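Local coordinates for RNA-dependent RNA polymerase (Farallon virus, PDB 6DX5), which forms the N-terminal viral OTU cysteine protease domain, linked to deubiquitinase activity, of a larger protein that probably also acts as an RNA-directed RNA polymerase, at residues A[139-144]-A[163-168]; A[58-63]-A[129-134]; A[76-81]-A[111-116]; A[35-40]-A[173-178]; A[20-25]-A[149-154]. One frame throughout, in Å; residues are numbered along the deposited sequence.

Contact 1: A[139-144]-A[163-168]; sequences TIVIWN and PRAFNI
Ile140, Val141 and Ile142 pair in parallel with Phe166, Asn167 and Ile168 in the middle of the domain's mixed sheet, a buried contact between neighbouring strands. Four backbone bonds zip it together. Phe166 N and Ile168 N give to Thr139 O and Val141 O, while Val141 N and Trp143 N give to Phe166 O and Ile168 O, each at 2.8 Å. Ile140, Ile142, Phe166 and Ile168 lie on the face that packs against helix 37-47, whose Phe38 touches Ile142 and Ile168. This is the central sheet of the OTU-like cysteine protease fold, and here its parallel partners are joined through strand 151-157 without an intervening helix. The other face carries Val141 and Asn167, side by side and pointing the same way. Asn167 OD1 takes the indole N-H of Trp143, NE1 to OD1 2.8 Å; OD1 lies in the indole plane, but the donor is tilted 23° from the carbonyl plane and the ring and amide planes stand 32° apart. OD1 also rests 3.3 Å from Val141 CB, and Asn167 ND2 is held by Val162 O, which fixes the amide's rotation. Val141 CG1 sits over one indole face, near the rim. At the start of the pairing, Val141 CG2 meets Ala165 CB at 3.6 Å, and a water bridges Thr139 N and Arg164 O. A DTT, probably from the crystallisation liquor, lies beside Phe166.

Contact 2: A[58-63]-A[129-134]; sequences GTALGY and AEMLAS
Tyr63 N donates to Thr59 O at 3.0 Å, a helical bond linking two residues, one turn apart, that both reach helix 126-136. The short segments 58-63 and 129-134 cross nearly perpendicularly, at 85° with 8.5 Å between their axes, and the backbones come closest at Ala60 and Met131. The small Ala60 CB permits this approach: it lies 4.2 Å from Met131 CB and 4.1 Å from Leu132 CD2. That same CD2 methyl also reaches Thr59 CG2, the two side chains crossing at about a right angle. On the other flank, Tyr63 has CG anti to the backbone N (chi1 177°), and its ring lies across the second helix. CD1 touches Met131 CB at 3.7 Å, Met131 O lies over one face toward the rim, and the phenol oxygen OH comes 3.2 Å from Ser134 CB. Outside the pair, His67 stacks on Tyr63 and the end of Met131 runs on to Tyr113 of helix 103-117. Met131 SD settles 3.6 Å from Ala60 O. Thr59 OG1 bonds to Thr55 O within its own helix, and no polar bond joins the two segments, so the crossing of these two helices of the OTU domain rests on dispersion and fit.

Contact 3: A[76-81]-A[111-116]; sequences GVYNYR and DLYLED
Tyr78 lies flat against the backbone of Tyr113, forming the tight centre where helices 72-86 and 103-117 of the OTU domain cross, the short segments at 117°. Tyr113 CA sits over one face of the Tyr78 ring in a CH-pi contact, 3.8 Å from the centroid, and Val77 CG1 covers the opposite face toward the rim. The Tyr113 ring turns its edge to that first face, a T-shaped pair with planes at 74°, and its own OH bonds to Glu128. Leu112 CB closes on Tyr78 CD2 at 3.8 Å. The outer side is looser: Leu112 CD1 lies 4.0 Å from Arg81 C and a little farther from its CB, and the partly exposed Arg81 also packs on Leu8 of the second subunit. Tyr78 borders a pocket occupied by DTT, probably from the crystallisation liquor, together with Tyr122, Trp123 and Asp127. At the rim, Tyr78 OH donates to Asp116 OD2 at 3.0 Å, using the lone pair of OD2 anti to the other carboxylate oxygen; OD2 lies in the phenol plane although the carboxylate is turned 74° from it. Arg81 NH1 remains 4.6 Å from OD2, where its charge would probably favour the ionised form of Asp116.

Contact 4: A[35-40]-A[173-178]; sequences GNCFFR and AHFDAL
Cys37, Phe175 and Phe38 bring the start of helix 37-47 against strand 174-180. Cys37 SG sits between its backbone N and carbonyl carbon (chi1 56°), the crowded position. There it accepts Phe175 N-H, SG to N 3.4 Å, in a fairly straight bond (164° at the hydrogen). The sulfur also lies in the plane of the Phe175 ring, at its edge, 3.9 Å from CD2, and 3.6 Å from His174 ND1, while Cys37 CB meets His174 CE1. Phe175 turns a ring face to Phe38: Phe38 CB rests over that face, 3.7 Å from CD2, and the Phe38 ring, its CG anti to the backbone N, turns an edge to it in a T-shaped pair with planes at 73°. The backbone N-H and ring edge of one residue, Phe175, thus both meet the sulfur. Beyond it, His174 NE2 donates to Asp176 OD2 at 2.8 Å from well above the carboxylate plane, a His-carboxylate bond; Asp176 is held in turn by Arg28 and Val31 N. A cysteine at a helix start facing a histidine on a strand is consistent with the active centre of OTU-like cysteine proteases. Phe175 continues onto Ile168 of strand 166-171, so the aromatic pair joins helix 37-47 to the sheet, with Ala129 and Leu132 of helix 126-136 beside Phe38.

Contact 5: A[20-25]-A[149-154]; sequences IAIPDF and MKVLDV
Ile22 stands at about a right angle to both Met149 and Val151, meeting each with a different branch. Its CG2 packs on Met149 CE; the methionine chain, bent at chi2 and chi3, folds its methyl back toward Ile22. The other branch ends in CD1, 3.6 Å from Val151 CG2. Val151 CG2 stands anti to its own carbonyl carbon, where it also reaches Ile20 O at 3.4 Å. Pro23 crosses Met149 obliquely, its CD 4.0 Å from Met149 CB. Lys150 has its CB directed away from segment 20-25, but bends at chi2 and chi3 return its CE toward Ala21. Two backbone bonds hold these side chains in step: Val151 N to Ile20 O at 3.1 Å and Ile22 N to Met149 O at 3.3 Å. They flank Ala21 and Lys150, whose backbones run in opposite directions and form a single bridge, an isolated non-hydrogen-bonded antiparallel pair. Farther along, Asp153 makes a salt bridge to Arg170 of the second subunit. The loop between strands 13-16 and 26-29 is thereby tied to the start of strand 151-157, just before Leu152 and Asp153 both face Asn144 in a classic beta bulge.

Contacts 1 and 4 are buried and share the central sheet: strand 166-171 serves the first and its neighbour 174-180 the second, with Ile168 touching Phe175 between them. The others are partly buried, contacts 3 and 5 centred about 17 and 18 Å from the chain's centre. Contact 5 reaches the same sheet at the N-terminal end of strand 151-157. Contacts 2 and 3 belong to the helical side, linked by Met131 and Leu61 on Tyr113; contact 2 meets contact 4 through Leu132 and Phe38, and contact 1 through Ile140. Backbone bonds dominate contact 1, fewer support contact 5; side chains carry contacts 2 and 3, and in contact 4 a backbone N-H also bonds a sulfur. Contacts 3 and 5 both touch the second subunit.

Contact 1: A[139-144]-A[163-168]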
# COMPACT_ATOMS: atom_id res chain seq x y z
N THR A 139 5.33 14.38 -10.51
CA THR A 139 5.41 12.95 -10.29
C THR A 139 6.44 12.65 -9.21
O THR A 139 7.59 13.14 -9.27
CB THR A 139 5.76 12.26 -11.60
OG1 THR A 139 4.70 12.55 -12.52
CG2 THR A 139 5.86 10.75 -11.42
N ILE A 140 6.05 11.85 -8.23
CA ILE A 140 6.96 11.42 -7.18
C ILE A 140 7.07 9.90 -7.28
O ILE A 140 6.04 9.21 -7.34
CB ILE A 140 6.48 11.85 -5.78
CG1 ILE A 140 6.39 13.34 -5.75
CG2 ILE A 140 7.48 11.41 -4.66
CD1 ILE A 140 5.64 13.89 -4.49
N VAL A 141 8.31 9.40 -7.31
CA VAL A 141 8.58 7.97 -7.37
C VAL A 141 9.18 7.55 -6.04
O VAL A 141 10.12 8.17 -5.57
CB VAL A 141 9.53 7.64 -8.52
CG1 VAL A 141 9.71 6.18 -8.60
CG2 VAL A 141 8.97 8.22 -9.84
N ILE A 142 8.63 6.49 -5.43
CA ILE A 142 9.12 5.97 -4.16
C ILE A 142 9.75 4.61 -4.45
O ILE A 142 9.06 3.67 -4.86
CB ILE A 142 8.02 5.80 -3.11
CG1 ILE A 142 7.15 7.07 -2.96
CG2 ILE A 142 8.67 5.40 -1.76
CD1 ILE A 142 7.82 8.14 -2.24
N TRP A 143 11.05 4.49 -4.25
CA TRP A 143 11.75 3.23 -4.47
C TRP A 143 11.97 2.57 -3.11
O TRP A 143 12.70 3.11 -2.27
CB TRP A 143 13.10 3.45 -5.18
CG TRP A 143 13.06 4.15 -6.49
CD1 TRP A 143 12.99 5.50 -6.69
CD2 TRP A 143 13.01 3.55 -7.79
NE1 TRP A 143 12.95 5.78 -8.04
CE2 TRP A 143 12.95 4.59 -8.73
CE3 TRP A 143 13.04 2.22 -8.25
CZ2 TRP A 143 12.89 4.37 -10.12
CZ3 TRP A 143 13.01 1.98 -9.64
CH2 TRP A 143 12.90 3.05 -10.55
N ASN A 144 11.35 1.43 -2.89
CA ASN A 144 11.55 0.71 -1.64
C ASN A 144 12.73 -0.24 -1.83
O ASN A 144 12.68 -1.12 -2.70
CB ASN A 144 10.28 -0.06 -1.26
CG ASN A 144 9.06 0.84 -1.19
OD1 ASN A 144 8.18 0.80 -2.07
ND2 ASN A 144 9.03 1.70 -0.20
N PRO A 163 12.82 9.79 -15.36
CA PRO A 163 13.78 10.91 -15.47
C PRO A 163 13.12 12.29 -15.35
O PRO A 163 13.82 13.29 -15.07
CB PRO A 163 14.44 10.69 -16.85
CG PRO A 163 13.53 9.78 -17.57
CD PRO A 163 12.84 8.93 -16.56
N ARG A 164 11.79 12.38 -15.48
CA ARG A 164 11.07 13.63 -15.33
C ARG A 164 10.35 13.71 -13.98
O ARG A 164 9.47 14.55 -13.79
CB ARG A 164 10.11 13.77 -16.50
CG ARG A 164 10.80 14.11 -17.82
CD ARG A 164 10.71 15.63 -18.07
NE ARG A 164 9.33 16.07 -18.32
CZ ARG A 164 8.85 17.29 -18.03
NH1 ARG A 164 9.65 18.19 -17.46
NH2 ARG A 164 7.58 17.59 -18.30
N ALA A 165 10.70 12.85 -13.03
CA ALA A 165 10.01 12.76 -11.75
C ALA A 165 10.97 13.09 -10.60
O ALA A 165 12.18 13.20 -10.77
CB ALA A 165 9.44 11.35 -11.57
N PHE A 166 10.41 13.25 -9.41
CA PHE A 166 11.20 13.41 -8.20
C PHE A 166 11.30 12.04 -7.58
O PHE A 166 10.27 11.42 -7.28
CB PHE A 166 10.55 14.44 -7.28
CG PHE A 166 10.47 15.80 -7.90
CD1 PHE A 166 11.57 16.64 -7.87
CD2 PHE A 166 9.36 16.17 -8.65
CE1 PHE A 166 11.55 17.88 -8.50
CE2 PHE A 166 9.30 17.40 -9.27
CZ PHE A 166 10.39 18.28 -9.21
N ASN A 167 12.51 11.53 -7.43
CA ASN A 167 12.73 10.13 -7.06
C ASN A 167 13.18 10.10 -5.61
O ASN A 167 14.15 10.80 -5.23
CB ASN A 167 13.80 9.47 -7.96
CG ASN A 167 13.29 9.17 -9.35
OD1 ASN A 167 12.64 8.14 -9.59
ND2 ASN A 167 13.55 10.10 -10.28
N ILE A 168 12.54 9.27 -4.81
CA ILE A 168 12.86 9.19 -3.39
C ILE A 168 13.08 7.73 -3.07
O ILE A 168 12.39 6.87 -3.62
CB ILE A 168 11.71 9.82 -2.58
CG1 ILE A 168 11.66 11.32 -2.93
CG2 ILE A 168 11.84 9.54 -1.08
CD1 ILE A 168 10.80 12.11 -2.07
O HOH W 1 7.33 15.58 -12.36

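Contact 2: A[58-63]-A[129-134]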
# COMPACT_ATOMS: atom_id res chain seq x y z
N GLY A 58 3.47 21.93 4.97
CA GLY A 58 2.34 22.85 4.89
C GLY A 58 1.60 22.74 3.56
O GLY A 58 0.38 22.84 3.51
N THR A 59 2.34 22.47 2.48
CA THR A 59 1.71 22.27 1.18
C THR A 59 0.82 21.04 1.20
O THR A 59 -0.34 21.10 0.78
CB THR A 59 2.78 22.19 0.11
OG1 THR A 59 3.51 23.42 0.16
CG2 THR A 59 2.17 21.97 -1.31
N ALA A 60 1.33 19.94 1.74
CA ALA A 60 0.59 18.70 1.75
C ALA A 60 -0.67 18.85 2.58
O ALA A 60 -1.76 18.51 2.12
CB ALA A 60 1.46 17.56 2.30
N LEU A 61 -0.56 19.42 3.78
CA LEU A 61 -1.72 19.52 4.65
C LEU A 61 -2.73 20.55 4.13
O LEU A 61 -3.95 20.37 4.27
CB LEU A 61 -1.30 19.87 6.07
CG LEU A 61 -0.85 18.74 7.01
CD1 LEU A 61 0.04 17.74 6.33
CD2 LEU A 61 -0.12 19.34 8.21
N GLY A 62 -2.25 21.66 3.56
CA GLY A 62 -3.20 22.63 3.02
C GLY A 62 -3.98 22.04 1.85
O GLY A 62 -5.18 22.23 1.72
N TYR A 63 -3.28 21.27 1.00
CA TYR A 63 -3.94 20.52 -0.05
C TYR A 63 -5.01 19.59 0.52
O TYR A 63 -6.12 19.49 -0.05
CB TYR A 63 -2.90 19.73 -0.88
CG TYR A 63 -3.55 18.88 -1.94
CD1 TYR A 63 -3.87 17.53 -1.68
CD2 TYR A 63 -3.93 19.43 -3.15
CE1 TYR A 63 -4.53 16.74 -2.62
CE2 TYR A 63 -4.60 18.66 -4.11
CZ TYR A 63 -4.88 17.30 -3.83
OH TYR A 63 -5.55 16.53 -4.78
N ALA A 129 3.01 11.95 -0.07
CA ALA A 129 3.45 11.89 -1.47
C ALA A 129 2.26 12.06 -2.43
O ALA A 129 2.35 12.78 -3.42
CB ALA A 129 4.17 10.56 -1.77
N GLU A 130 1.16 11.39 -2.15
CA GLU A 130 0.01 11.52 -3.01
C GLU A 130 -0.48 12.97 -3.05
O GLU A 130 -0.88 13.48 -4.10
CB GLU A 130 -1.08 10.58 -2.51
CG GLU A 130 -2.40 10.79 -3.15
CD GLU A 130 -3.45 9.74 -2.74
OE1 GLU A 130 -3.38 9.18 -1.60
OE2 GLU A 130 -4.33 9.44 -3.62
N MET A 131 -0.49 13.64 -1.89
CA MET A 131 -1.00 15.00 -1.82
C MET A 131 -0.11 15.94 -2.60
O MET A 131 -0.59 16.78 -3.38
CB MET A 131 -1.08 15.42 -0.35
CG MET A 131 -2.12 14.55 0.46
SD MET A 131 -2.01 14.95 2.20
CE MET A 131 -3.03 13.59 2.94
N LEU A 132 1.21 15.82 -2.38
CA LEU A 132 2.18 16.69 -3.01
C LEU A 132 2.14 16.53 -4.52
O LEU A 132 2.25 17.51 -5.25
CB LEU A 132 3.57 16.33 -2.50
CG LEU A 132 3.78 16.75 -1.04
CD1 LEU A 132 5.15 16.16 -0.54
CD2 LEU A 132 3.79 18.30 -1.05
N ALA A 133 1.99 15.28 -5.01
CA ALA A 133 1.96 15.05 -6.45
C ALA A 133 0.79 15.79 -7.09
O ALA A 133 0.96 16.47 -8.12
CB ALA A 133 1.86 13.55 -6.74
N SER A 134 -0.39 15.73 -6.46
CA SER A 134 -1.54 16.46 -6.98
C SER A 134 -1.42 17.95 -6.71
O SER A 134 -1.71 18.77 -7.58
CB SER A 134 -2.83 15.91 -6.36
OG SER A 134 -3.01 14.55 -6.70

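Contact 3: A[76-81]-A[111-116]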
# COMPACT_ATOMS: atom_id res chain seq x y z
N GLY A 76 -8.87 6.92 3.27
CA GLY A 76 -9.26 5.55 3.54
C GLY A 76 -9.17 5.25 5.02
O GLY A 76 -10.07 4.65 5.60
N VAL A 77 -8.11 5.74 5.66
CA VAL A 77 -7.92 5.44 7.08
C VAL A 77 -8.82 6.33 7.95
O VAL A 77 -9.65 5.82 8.71
CB VAL A 77 -6.43 5.59 7.47
CG1 VAL A 77 -6.24 5.34 8.97
CG2 VAL A 77 -5.56 4.65 6.58
N TYR A 78 -8.70 7.68 7.78
CA TYR A 78 -9.32 8.58 8.76
C TYR A 78 -10.84 8.71 8.62
O TYR A 78 -11.51 8.95 9.63
CB TYR A 78 -8.63 9.94 8.70
CG TYR A 78 -7.24 9.80 9.25
CD1 TYR A 78 -6.16 9.47 8.42
CD2 TYR A 78 -7.01 9.95 10.61
CE1 TYR A 78 -4.88 9.32 8.93
CE2 TYR A 78 -5.73 9.80 11.14
CZ TYR A 78 -4.67 9.49 10.29
OH TYR A 78 -3.42 9.34 10.82
N ASN A 79 -11.39 8.57 7.40
CA ASN A 79 -12.85 8.54 7.25
C ASN A 79 -13.45 7.29 7.88
O ASN A 79 -14.58 7.33 8.39
CB ASN A 79 -13.26 8.59 5.78
CG ASN A 79 -13.05 9.97 5.15
OD1 ASN A 79 -12.81 10.98 5.84
ND2 ASN A 79 -13.17 10.02 3.83
N TYR A 80 -12.73 6.17 7.82
CA TYR A 80 -13.23 5.00 8.51
C TYR A 80 -13.18 5.20 10.02
O TYR A 80 -14.12 4.83 10.73
CB TYR A 80 -12.49 3.73 8.09
CG TYR A 80 -13.19 2.53 8.68
CD1 TYR A 80 -14.45 2.16 8.22
CD2 TYR A 80 -12.64 1.80 9.72
CE1 TYR A 80 -15.13 1.08 8.78
CE2 TYR A 80 -13.30 0.72 10.27
CZ TYR A 80 -14.55 0.36 9.81
OH TYR A 80 -15.23 -0.72 10.37
N ARG A 81 -12.10 5.83 10.52
CA ARG A 81 -12.03 6.03 11.97
C ARG A 81 -13.07 7.02 12.46
O ARG A 81 -13.60 6.86 13.57
CB ARG A 81 -10.66 6.51 12.39
CG ARG A 81 -9.60 5.57 11.96
CD ARG A 81 -8.39 5.84 12.72
NE ARG A 81 -7.33 5.03 12.20
CZ ARG A 81 -6.07 5.17 12.56
NH1 ARG A 81 -5.76 6.11 13.44
NH2 ARG A 81 -5.14 4.37 12.05
N ASP A 111 -10.59 16.15 9.96
CA ASP A 111 -10.15 16.70 11.25
C ASP A 111 -9.29 15.70 12.04
O ASP A 111 -8.31 16.11 12.68
CB ASP A 111 -11.34 17.18 12.09
CG ASP A 111 -12.14 18.32 11.42
OD1 ASP A 111 -13.38 18.35 11.63
OD2 ASP A 111 -11.57 19.17 10.69
N LEU A 112 -9.63 14.40 12.01
CA LEU A 112 -8.77 13.42 12.65
C LEU A 112 -7.40 13.38 11.99
O LEU A 112 -6.37 13.34 12.67
CB LEU A 112 -9.43 12.04 12.63
CG LEU A 112 -10.73 11.90 13.46
CD1 LEU A 112 -11.40 10.56 13.18
CD2 LEU A 112 -10.50 12.08 14.94
N TYR A 113 -7.36 13.39 10.65
CA TYR A 113 -6.08 13.39 9.95
C TYR A 113 -5.24 14.58 10.38
O TYR A 113 -4.07 14.42 10.74
CB TYR A 113 -6.28 13.41 8.42
CG TYR A 113 -5.00 13.71 7.66
CD1 TYR A 113 -3.99 12.75 7.56
CD2 TYR A 113 -4.78 14.95 7.08
CE1 TYR A 113 -2.80 13.03 6.92
CE2 TYR A 113 -3.59 15.24 6.43
CZ TYR A 113 -2.62 14.26 6.34
OH TYR A 113 -1.44 14.53 5.70
N LEU A 114 -5.81 15.79 10.34
CA LEU A 114 -5.07 16.99 10.72
C LEU A 114 -4.59 16.92 12.16
O LEU A 114 -3.49 17.40 12.48
CB LEU A 114 -5.95 18.23 10.51
CG LEU A 114 -6.28 18.44 9.04
CD1 LEU A 114 -7.21 19.58 8.86
CD2 LEU A 114 -4.93 18.65 8.31
N GLU A 115 -5.39 16.36 13.07
CA GLU A 115 -4.94 16.24 14.47
C GLU A 115 -3.64 15.43 14.58
O GLU A 115 -2.75 15.80 15.35
CB GLU A 115 -6.02 15.62 15.35
CG GLU A 115 -7.09 16.62 15.79
CD GLU A 115 -8.23 16.00 16.61
OE1 GLU A 115 -8.00 15.00 17.33
OE2 GLU A 115 -9.36 16.53 16.53
N ASP A 116 -3.53 14.33 13.82
CA ASP A 116 -2.27 13.59 13.82
C ASP A 116 -1.21 14.34 13.03
O ASP A 116 -0.07 14.51 13.51
CB ASP A 116 -2.44 12.20 13.22
CG ASP A 116 -3.16 11.22 14.17
OD1 ASP A 116 -3.38 11.54 15.37
OD2 ASP A 116 -3.51 10.13 13.67

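Contact 4: A[35-40]-A[173-178]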
# COMPACT_ATOMS: atom_id res chain seq x y z
N GLY A 35 11.47 12.26 11.97
CA GLY A 35 10.17 11.94 11.40
C GLY A 35 9.78 12.78 10.20
O GLY A 35 8.79 12.44 9.52
N ASN A 36 10.53 13.86 9.92
CA ASN A 36 10.30 14.72 8.74
C ASN A 36 11.11 14.31 7.51
O ASN A 36 11.14 15.07 6.52
CB ASN A 36 10.59 16.17 9.09
CG ASN A 36 9.55 16.74 10.01
OD1 ASN A 36 9.83 17.45 11.00
ND2 ASN A 36 8.32 16.38 9.73
N CYS A 37 11.75 13.13 7.52
CA CYS A 37 12.67 12.80 6.44
C CYS A 37 11.98 12.74 5.06
O CYS A 37 12.61 13.13 4.05
CB CYS A 37 13.43 11.49 6.73
SG CYS A 37 12.35 9.99 7.05
N PHE A 38 10.72 12.27 4.97
CA PHE A 38 10.04 12.34 3.67
C PHE A 38 9.92 13.79 3.21
O PHE A 38 10.26 14.12 2.07
CB PHE A 38 8.63 11.72 3.69
CG PHE A 38 7.91 11.95 2.37
CD1 PHE A 38 6.96 12.97 2.23
CD2 PHE A 38 8.26 11.24 1.24
CE1 PHE A 38 6.37 13.22 0.99
CE2 PHE A 38 7.65 11.48 -0.00
CZ PHE A 38 6.74 12.48 -0.11
N PHE A 39 9.44 14.67 4.09
CA PHE A 39 9.33 16.08 3.69
C PHE A 39 10.70 16.63 3.33
O PHE A 39 10.82 17.41 2.37
CB PHE A 39 8.67 16.91 4.82
CG PHE A 39 7.29 16.43 5.19
CD1 PHE A 39 6.32 16.23 4.19
CD2 PHE A 39 6.97 16.12 6.51
CE1 PHE A 39 5.01 15.78 4.52
CE2 PHE A 39 5.68 15.66 6.86
CZ PHE A 39 4.69 15.49 5.84
N ARG A 40 11.76 16.23 4.08
CA ARG A 40 13.12 16.73 3.81
C ARG A 40 13.66 16.22 2.48
O ARG A 40 14.33 16.96 1.73
CB ARG A 40 14.08 16.30 4.92
CG ARG A 40 13.82 16.99 6.25
CD ARG A 40 14.73 16.41 7.38
NE ARG A 40 14.60 17.25 8.55
CZ ARG A 40 15.32 18.35 8.72
NH1 ARG A 40 16.26 18.67 7.82
NH2 ARG A 40 15.13 19.11 9.79
N ALA A 173 11.71 2.68 7.59
CA ALA A 173 11.00 3.91 7.92
C ALA A 173 11.67 5.14 7.32
O ALA A 173 11.07 6.21 7.34
CB ALA A 173 10.91 4.09 9.43
N HIS A 174 12.88 5.03 6.76
CA HIS A 174 13.64 6.22 6.43
C HIS A 174 13.59 6.55 4.94
O HIS A 174 13.78 5.68 4.09
CB HIS A 174 15.12 6.07 6.88
CG HIS A 174 15.90 7.33 6.67
ND1 HIS A 174 15.63 8.48 7.37
CD2 HIS A 174 16.80 7.68 5.72
CE1 HIS A 174 16.40 9.46 6.92
NE2 HIS A 174 17.12 9.00 5.91
N PHE A 175 13.43 7.84 4.62
CA PHE A 175 13.42 8.32 3.24
C PHE A 175 14.65 9.18 2.98
O PHE A 175 15.00 10.01 3.82
CB PHE A 175 12.17 9.17 2.93
CG PHE A 175 10.84 8.44 3.06
CD1 PHE A 175 10.21 7.90 1.93
CD2 PHE A 175 10.16 8.38 4.29
CE1 PHE A 175 8.94 7.27 2.00
CE2 PHE A 175 8.89 7.73 4.40
CZ PHE A 175 8.28 7.18 3.25
N ASP A 176 15.30 9.00 1.81
CA ASP A 176 16.34 9.92 1.32
C ASP A 176 15.99 10.36 -0.12
O ASP A 176 15.10 9.78 -0.77
CB ASP A 176 17.74 9.25 1.33
CG ASP A 176 18.33 9.09 2.74
OD1 ASP A 176 18.97 8.02 2.98
OD2 ASP A 176 18.21 10.06 3.59
N ALA A 177 16.73 11.36 -0.64
CA ALA A 177 16.51 11.84 -2.00
C ALA A 177 17.37 11.08 -2.99
O ALA A 177 18.43 10.57 -2.61
CB ALA A 177 16.81 13.34 -2.09
N LEU A 178 16.92 10.98 -4.25
CA LEU A 178 17.70 10.38 -5.35
C LEU A 178 17.82 11.36 -6.51
O LEU A 178 16.82 11.97 -6.90
CB LEU A 178 17.04 9.11 -5.91
CG LEU A 178 16.93 7.89 -5.00
CD1 LEU A 178 16.14 6.81 -5.66
CD2 LEU A 178 18.34 7.39 -4.62

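Contact 5: A[20-25]-A[149-154]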
# COMPACT_ATOMS: atom_id res chain seq x y z
N ILE A 20 16.08 -3.27 -10.03
CA ILE A 20 17.28 -2.52 -10.35
C ILE A 20 18.15 -2.46 -9.09
O ILE A 20 17.71 -2.80 -7.99
CB ILE A 20 16.90 -1.12 -10.87
CG1 ILE A 20 16.22 -1.22 -12.23
CG2 ILE A 20 18.06 -0.29 -11.10
CD1 ILE A 20 15.64 0.13 -12.68
N ALA A 21 19.42 -2.12 -9.29
CA ALA A 21 20.27 -1.57 -8.25
C ALA A 21 20.23 -0.04 -8.35
O ALA A 21 20.65 0.53 -9.37
CB ALA A 21 21.69 -2.08 -8.44
N ILE A 22 19.77 0.63 -7.29
CA ILE A 22 19.70 2.11 -7.26
C ILE A 22 21.04 2.78 -7.56
O ILE A 22 21.06 3.73 -8.37
CB ILE A 22 19.12 2.63 -5.93
CG1 ILE A 22 17.63 2.29 -5.81
CG2 ILE A 22 19.29 4.15 -5.81
CD1 ILE A 22 16.84 2.59 -7.05
N PRO A 23 22.19 2.36 -7.00
CA PRO A 23 23.43 3.12 -7.26
C PRO A 23 23.90 3.08 -8.71
O PRO A 23 24.72 3.92 -9.09
CB PRO A 23 24.45 2.47 -6.31
CG PRO A 23 23.62 1.82 -5.23
CD PRO A 23 22.45 1.27 -6.03
N ASP A 24 23.40 2.16 -9.53
CA ASP A 24 23.73 2.15 -10.96
C ASP A 24 23.05 3.26 -11.77
O ASP A 24 23.47 3.50 -12.91
CB ASP A 24 23.35 0.81 -11.63
CG ASP A 24 24.09 -0.42 -11.03
OD1 ASP A 24 23.49 -1.52 -11.11
OD2 ASP A 24 25.24 -0.32 -10.52
N PHE A 25 22.01 3.91 -11.24
CA PHE A 25 21.26 4.96 -11.94
C PHE A 25 21.14 6.27 -11.17
O PHE A 25 20.91 7.30 -11.80
CB PHE A 25 19.83 4.46 -12.29
CG PHE A 25 19.83 3.28 -13.23
CD1 PHE A 25 19.80 3.48 -14.60
CD2 PHE A 25 19.94 1.98 -12.74
CE1 PHE A 25 19.87 2.39 -15.48
CE2 PHE A 25 20.01 0.87 -13.62
CZ PHE A 25 19.98 1.08 -14.99
N MET A 149 20.47 -1.58 -1.00
CA MET A 149 19.97 -0.67 -2.04
C MET A 149 19.46 -1.38 -3.31
O MET A 149 19.28 -0.74 -4.33
CB MET A 149 21.03 0.38 -2.40
CG MET A 149 21.30 1.41 -1.30
SD MET A 149 19.99 2.69 -1.04
CE MET A 149 20.07 3.64 -2.53
N LYS A 150 19.20 -2.69 -3.26
CA LYS A 150 18.46 -3.40 -4.32
C LYS A 150 16.98 -3.16 -4.15
O LYS A 150 16.45 -3.24 -3.02
CB LYS A 150 18.70 -4.92 -4.28
CG LYS A 150 20.11 -5.45 -4.41
CD LYS A 150 20.95 -4.71 -5.41
CE LYS A 150 21.78 -3.71 -4.71
NZ LYS A 150 22.34 -2.61 -5.48
N VAL A 151 16.30 -2.89 -5.27
CA VAL A 151 14.89 -2.49 -5.24
C VAL A 151 14.01 -3.68 -4.88
O VAL A 151 14.16 -4.78 -5.44
CB VAL A 151 14.48 -1.90 -6.59
CG1 VAL A 151 12.98 -1.54 -6.57
CG2 VAL A 151 15.27 -0.66 -6.88
N LEU A 152 13.08 -3.47 -3.95
CA LEU A 152 12.06 -4.49 -3.68
C LEU A 152 10.82 -4.23 -4.54
O LEU A 152 10.30 -5.14 -5.17
CB LEU A 152 11.67 -4.50 -2.19
CG LEU A 152 12.73 -4.78 -1.13
CD1 LEU A 152 12.39 -4.14 0.24
CD2 LEU A 152 12.81 -6.25 -0.99
N ASP A 153 10.32 -2.99 -4.54
CA ASP A 153 9.28 -2.59 -5.48
C ASP A 153 9.25 -1.07 -5.49
O ASP A 153 10.01 -0.42 -4.76
CB ASP A 153 7.91 -3.20 -5.15
CG ASP A 153 7.54 -3.04 -3.68
OD1 ASP A 153 7.35 -4.07 -2.97
OD2 ASP A 153 7.48 -1.86 -3.24
N VAL A 154 8.41 -0.50 -6.35
CA VAL A 154 8.43 0.94 -6.57
C VAL A 154 7.03 1.39 -6.93
O VAL A 154 6.32 0.69 -7.65
CB VAL A 154 9.48 1.31 -7.64
CG1 VAL A 154 9.24 0.53 -8.88
CG2 VAL A 154 9.46 2.80 -7.92